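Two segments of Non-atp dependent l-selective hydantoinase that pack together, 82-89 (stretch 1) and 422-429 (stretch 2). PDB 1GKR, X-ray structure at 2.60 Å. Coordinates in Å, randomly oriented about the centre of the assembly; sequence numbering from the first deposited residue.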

# COMPACT_ATOMS: atom_id res chain seq x y z
N ALA A 82 31.56 18.21 -23.28
CA ALA A 82 31.33 18.17 -21.85
C ALA A 82 31.85 19.48 -21.25
O ALA A 82 31.13 20.20 -20.56
CB ALA A 82 32.04 16.99 -21.23
N ALA A 83 33.11 19.79 -21.54
CA ALA A 83 33.72 21.00 -21.02
C ALA A 83 32.88 22.24 -21.25
O ALA A 83 32.65 22.99 -20.32
CB ALA A 83 35.09 21.19 -21.62
N VAL A 84 32.41 22.47 -22.47
CA VAL A 84 31.62 23.68 -22.65
C VAL A 84 30.26 23.53 -22.02
O VAL A 84 29.64 24.51 -21.65
CB VAL A 84 31.44 24.07 -24.14
CG1 VAL A 84 32.78 24.07 -24.83
CG2 VAL A 84 30.48 23.15 -24.82
N GLY A 85 29.80 22.28 -21.91
CA GLY A 85 28.50 22.01 -21.32
C GLY A 85 28.51 22.07 -19.80
O GLY A 85 27.48 21.90 -19.18
N GLY A 86 29.67 22.31 -19.21
CA GLY A 86 29.76 22.38 -17.76
C GLY A 86 29.88 21.05 -17.04
O GLY A 86 29.79 21.00 -15.82
N ILE A 87 30.08 19.97 -17.80
CA ILE A 87 30.21 18.64 -17.21
C ILE A 87 31.70 18.38 -16.98
O ILE A 87 32.44 18.09 -17.91
CB ILE A 87 29.59 17.57 -18.13
CG1 ILE A 87 28.09 17.85 -18.26
CG2 ILE A 87 29.85 16.16 -17.61
CD1 ILE A 87 27.37 16.87 -19.15
N THR A 88 32.12 18.49 -15.73
CA THR A 88 33.52 18.32 -15.38
C THR A 88 34.00 16.89 -15.14
O THR A 88 35.20 16.63 -15.19
CB THR A 88 33.85 19.19 -14.19
OG1 THR A 88 32.92 18.92 -13.14
CG2 THR A 88 33.74 20.67 -14.59
N THR A 89 33.11 15.97 -14.82
CA THR A 89 33.55 14.59 -14.70
C THR A 89 32.46 13.67 -15.25
O THR A 89 31.26 13.86 -15.01
CB THR A 89 34.01 14.15 -13.26
OG1 THR A 89 33.09 13.20 -12.73
CG2 THR A 89 34.14 15.31 -12.34
N ALA A 422 23.29 29.11 -19.14
CA ALA A 422 24.37 28.20 -19.47
C ALA A 422 25.65 28.51 -18.72
O ALA A 422 25.84 29.63 -18.24
CB ALA A 422 24.64 28.23 -20.95
N PRO A 423 26.53 27.52 -18.58
CA PRO A 423 27.78 27.81 -17.88
C PRO A 423 28.60 28.65 -18.85
O PRO A 423 28.62 28.36 -20.04
CB PRO A 423 28.38 26.43 -17.65
CG PRO A 423 27.86 25.62 -18.82
CD PRO A 423 26.43 26.10 -18.97
N VAL A 424 29.27 29.69 -18.35
CA VAL A 424 30.08 30.56 -19.20
C VAL A 424 31.57 30.44 -18.86
O VAL A 424 32.41 31.09 -19.47
CB VAL A 424 29.68 32.06 -19.03
CG1 VAL A 424 28.21 32.24 -19.33
CG2 VAL A 424 29.98 32.52 -17.61
N LEU A 425 31.88 29.60 -17.89
CA LEU A 425 33.26 29.37 -17.47
C LEU A 425 33.18 28.04 -16.77
O LEU A 425 32.27 27.79 -15.97
CB LEU A 425 33.70 30.45 -16.47
CG LEU A 425 35.08 30.54 -15.77
CD1 LEU A 425 35.46 29.25 -15.08
CD2 LEU A 425 36.12 30.91 -16.78
N THR A 426 34.09 27.14 -17.09
CA THR A 426 34.08 25.87 -16.42
C THR A 426 35.51 25.51 -16.11
O THR A 426 36.38 25.60 -16.99
CB THR A 426 33.36 24.77 -17.26
OG1 THR A 426 34.20 23.63 -17.39
CG2 THR A 426 32.95 25.29 -18.61
N MET A 427 35.77 25.16 -14.86
CA MET A 427 37.12 24.78 -14.48
C MET A 427 37.14 23.48 -13.72
O MET A 427 36.20 23.16 -12.98
CB MET A 427 37.80 25.86 -13.64
CG MET A 427 37.31 26.04 -12.21
SD MET A 427 38.58 26.81 -11.11
CE MET A 427 38.60 28.48 -11.66
N VAL A 428 38.19 22.70 -13.94
CA VAL A 428 38.34 21.46 -13.21
C VAL A 428 39.71 21.49 -12.55
O VAL A 428 40.70 21.90 -13.17
CB VAL A 428 38.14 20.18 -14.10
CG1 VAL A 428 37.73 20.59 -15.48
CG2 VAL A 428 39.38 19.31 -14.08
N ARG A 429 39.73 21.11 -11.27
CA ARG A 429 40.94 21.10 -10.47
C ARG A 429 41.72 22.42 -10.55
O ARG A 429 42.94 22.45 -10.73
CB ARG A 429 41.81 19.91 -10.85
CG ARG A 429 41.28 18.61 -10.28
CD ARG A 429 42.06 17.40 -10.76
NE ARG A 429 41.85 17.15 -12.18
CZ ARG A 429 42.70 17.50 -13.14
NH1 ARG A 429 43.83 18.11 -12.83
NH2 ARG A 429 42.41 17.24 -14.41

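The contact is a small, mostly apolar one, in which the end of a helix and the strand that follows it lie against two short strands, separated by a corner at Val424, more than 330 residues away in the sequence, with side-chain packing doing most of the work and a single weak hydrogen bond crossing between them. Together the two stretches bury 296 Å², and Thr426 (63 Å²), Thr88 (62 Å²) and Pro423 (47 Å²) have the most area covered. Strand 87-89 runs nearly parallel to strand 425-428, with 3° between their directions, but the axes come no closer than 7.7 Å, and no backbone hydrogen bond links them; the space between is filled by side chains.

Thr88, Thr426 and Val428 supply most of that filling, each with its CA-to-CB bond directed toward the other stretch. The methyl CG2 of Thr88 lies 4.1 Å from Val428 CG1, 3.9 Å from the carbonyl Met427 O and 4.1 Å from Thr426 OG1, so a short, branched side chain touches three consecutive residues. Leu425 and Met427 point away, in alternation with Thr426 and Val428; Ile87 also points away.

At the helix end, Thr426 OG1 donates the weak hydrogen bond to Ala83 O, at 3.4 Å. The position of this carbonyl is less certain, because it is modelled too close to a neighbouring atom. Ala83 O also accepts from Gly86 N, at 3.3 Å, while Ile87 N bonds to Ala82 O at 3.0 Å; these two bonds close the helix in a Schellman motif.

Gly86 takes the positive phi (83°) of that motif, where a CB would be jammed against the preceding carbonyl oxygen and would also fall 3.0 Å from Pro423 CG. Its absence leaves room for the proline ring, whose CA-to-CB bond points toward stretch 1. Pro423 CG packs against the turn, 3.5 Å from Val84 O and 3.7 Å from Gly85 C; Val84 itself points away and meets the ring through its carbonyl.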